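Local coordinates for TRAP dicarboxylate ABC transporter, substrate-binding protein (Roseobacter denitrificans, PDB 4OVQ) that binds beta-D-glucuronate in the periplasm as the solute-binding protein of a TRAP transport system, probably delivering it for uptake, at residues K109-P112 / H113-V117. Residues are numbered along the deposited sequence; the frame is centred on the assembly and turned at random.
Sequences KDVP and HMFRV
Asp110 and His113 form the N-terminal cap of the short helix 111-118, with Asp110 as the N-cap residue. The Asp110 side chain folds over the N-terminal end of the helix: CG stands between the backbone N and the carbonyl carbon (chi1 54°), and OD1 accepts from His113 N at 2.9 Å in a nearly straight bond, met nearly along its C-O axis. The same OD1 also receives a hydrogen bond from a water; the water sits in the guanidinium plane of Arg116, at its edge, and accepts from Arg116 NH2 at 2.8 Å. One oxygen thus serves both the helix start and, through water, a side chain three residues beyond His113. Asp110 O begins the helical ladder by taking Met114 N at 3.1 Å; Val111 O and Pro112 O follow with Phe115 N and Arg116 N. Pro112, in the first turn, needs no amide hydrogen there, and its carbonyl oxygen lies beneath one face of the Arg116 guanidinium.

The imidazole of His113 reaches back beyond the cap, CG anti to the backbone N (chi1 -177°), and ND1 accepts from Lys109 N at 3.2 Å. That donor sits 29° out of the ring plane, while Lys109 CG lies over a ring face in a CH-pi contact. Since ND1 is an acceptor here, NE2 can carry the proton it gives to Thr324 O, and the ring is held at both nitrogens. On another side of the helix, Val111 CG1 packs 3.6 Å from Phe115 CE2, the two side chains pointing the same way.

Arg116 also makes a salt bridge to the terminal carboxylate of Glu325, so this helix start is tied to the chain end that follows helix 315-322. Met114, here selenomethionine, touches Ile231 and Pro233, in the connection between strands 223-230 and 234-239.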
ATOM      1  N   LYS A 109     -13.085  -0.245   8.043  1.00 30.12           N
ATOM      2  CA  LYS A 109     -13.886   0.961   8.200  1.00 29.24           C
ATOM      3  C   LYS A 109     -13.006   2.200   8.235  1.00 29.84           C
ATOM      4  O   LYS A 109     -13.464   3.291   7.901  1.00 31.88           O
ATOM      5  CB  LYS A 109     -14.730   0.890   9.487  1.00 28.32           C
ATOM      6  CG  LYS A 109     -15.119  -0.523   9.907  1.00 34.51           C
ATOM      7  CD  LYS A 109     -16.007  -0.544  11.142  1.00 39.93           C
ATOM      8  CE  LYS A 109     -16.791  -1.838  11.197  1.00 41.23           C
ATOM      9  NZ  LYS A 109     -17.097  -2.254  12.598  1.00 42.66           N
ATOM     10  N   ASP A 110     -11.743   2.028   8.629  1.00 24.27           N
ATOM     11  CA  ASP A 110     -10.792   3.134   8.680  1.00 26.37           C
ATOM     12  C   ASP A 110      -9.426   2.612   9.108  1.00 22.59           C
ATOM     13  O   ASP A 110      -9.273   1.423   9.379  1.00 23.73           O
ATOM     14  CB  ASP A 110     -11.265   4.265   9.617  1.00 34.00           C
ATOM     15  CG  ASP A 110     -11.591   3.789  11.013  1.00 31.39           C
ATOM     16  OD1 ASP A 110     -10.910   2.889  11.545  1.00 31.06           O
ATOM     17  OD2 ASP A 110     -12.547   4.343  11.592  1.00 34.88           O
ATOM     18  N   VAL A 111      -8.434   3.498   9.143  1.00 18.88           N
ATOM     19  CA  VAL A 111      -7.070   3.074   9.417  1.00 27.77           C
ATOM     20  C   VAL A 111      -6.936   2.513  10.835  1.00 25.69           C
ATOM     21  O   VAL A 111      -6.346   1.450  11.037  1.00 29.47           O
ATOM     22  CB  VAL A 111      -6.066   4.203   9.170  1.00 25.91           C
ATOM     23  CG1 VAL A 111      -4.676   3.789   9.613  1.00 25.18           C
ATOM     24  CG2 VAL A 111      -6.093   4.612   7.705  1.00 30.30           C
ATOM     25  N   PRO A 112      -7.496   3.213  11.833  1.00 30.83           N
ATOM     26  CA  PRO A 112      -7.363   2.611  13.162  1.00 29.59           C
ATOM     27  C   PRO A 112      -7.932   1.202  13.221  1.00 23.03           C
ATOM     28  O   PRO A 112      -7.346   0.340  13.878  1.00 27.47           O
ATOM     29  CB  PRO A 112      -8.159   3.571  14.046  1.00 25.71           C
ATOM     30  CG  PRO A 112      -7.901   4.897  13.410  1.00 29.54           C
ATOM     31  CD  PRO A 112      -8.011   4.589  11.915  1.00 26.20           C
ATOM     32  N   HIS A 113      -9.049   0.969  12.535  1.00 24.47           N
ATOM     33  CA  HIS A 113      -9.611  -0.377  12.427  1.00 25.40           C
ATOM     34  C   HIS A 113      -8.618  -1.378  11.812  1.00 34.84           C
ATOM     35  O   HIS A 113      -8.448  -2.479  12.326  1.00 27.52           O
ATOM     36  CB  HIS A 113     -10.886  -0.345  11.592  1.00 26.22           C
ATOM     37  CG  HIS A 113     -11.573  -1.670  11.484  1.00 25.84           C
ATOM     38  ND1 HIS A 113     -12.013  -2.187  10.287  1.00 32.65           N
ATOM     39  CD2 HIS A 113     -11.909  -2.579  12.428  1.00 36.43           C
ATOM     40  CE1 HIS A 113     -12.576  -3.363  10.493  1.00 38.25           C
ATOM     41  NE2 HIS A 113     -12.530  -3.623  11.785  1.00 30.27           N
HETATM   42  N   MSE A 114      -7.968  -0.995  10.712  1.00 32.68           N
HETATM   43  CA  MSE A 114      -6.987  -1.866  10.058  1.00 25.76           C
HETATM   44  C   MSE A 114      -5.916  -2.324  11.041  1.00 19.36           C
HETATM   45  O   MSE A 114      -5.550  -3.501  11.074  1.00 25.73           O
HETATM   46  CB  MSE A 114      -6.333  -1.129   8.873  1.00 22.36           C
HETATM   47  CG  MSE A 114      -5.052  -1.799   8.233  1.00 16.59           C
HETATM   48 SE   MSE A 114      -4.337  -0.558   6.903  1.00 24.76          SE
HETATM   49  CE  MSE A 114      -3.005   0.292   8.087  1.00 24.27           C
ATOM     50  N   PHE A 115      -5.379  -1.390  11.807  1.00 23.61           N
ATOM     51  CA  PHE A 115      -4.273  -1.717  12.679  1.00 26.74           C
ATOM     52  C   PHE A 115      -4.771  -2.655  13.765  1.00 29.82           C
ATOM     53  O   PHE A 115      -4.074  -3.596  14.124  1.00 31.32           O
ATOM     54  CB  PHE A 115      -3.619  -0.459  13.239  1.00 25.53           C
ATOM     55  CG  PHE A 115      -2.583   0.151  12.319  1.00 18.25           C
ATOM     56  CD1 PHE A 115      -1.386  -0.509  12.074  1.00 21.99           C
ATOM     57  CD2 PHE A 115      -2.797   1.376  11.724  1.00 23.53           C
ATOM     58  CE1 PHE A 115      -0.424   0.039  11.247  1.00 25.57           C
ATOM     59  CE2 PHE A 115      -1.833   1.933  10.894  1.00 22.62           C
ATOM     60  CZ  PHE A 115      -0.644   1.266  10.670  1.00 20.46           C
ATOM     61  N   ARG A 116      -5.993  -2.425  14.245  1.00 28.09           N
ATOM     62  CA  ARG A 116      -6.596  -3.332  15.225  1.00 27.35           C
ATOM     63  C   ARG A 116      -6.682  -4.737  14.637  1.00 28.64           C
ATOM     64  O   ARG A 116      -6.326  -5.715  15.277  1.00 31.95           O
ATOM     65  CB  ARG A 116      -7.968  -2.827  15.695  1.00 31.61           C
ATOM     66  CG  ARG A 116      -7.865  -1.641  16.656  1.00 32.82           C
ATOM     67  CD  ARG A 116      -9.143  -1.395  17.454  1.00 30.83           C
ATOM     68  NE  ARG A 116     -10.278  -1.086  16.590  1.00 28.72           N
ATOM     69  CZ  ARG A 116     -10.539   0.117  16.087  1.00 26.92           C
ATOM     70  NH1 ARG A 116      -9.747   1.152  16.345  1.00 29.81           N
ATOM     71  NH2 ARG A 116     -11.593   0.283  15.313  1.00 23.42           N
ATOM     72  N   VAL A 117      -7.091  -4.826  13.379  1.00 31.25           N
ATOM     73  CA  VAL A 117      -7.163  -6.105  12.690  1.00 26.97           C
ATOM     74  C   VAL A 117      -5.790  -6.757  12.509  1.00 30.06           C
ATOM     75  O   VAL A 117      -5.644  -7.979  12.654  1.00 26.58           O
ATOM     76  CB  VAL A 117      -7.843  -5.937  11.329  1.00 32.35           C
ATOM     77  CG1 VAL A 117      -7.725  -7.196  10.524  1.00 24.65           C
ATOM     78  CG2 VAL A 117      -9.313  -5.558  11.525  1.00 32.19           C
TER
HETATM   79  O   HOH W   1     -12.469   2.536  13.964  1.00 36.45           O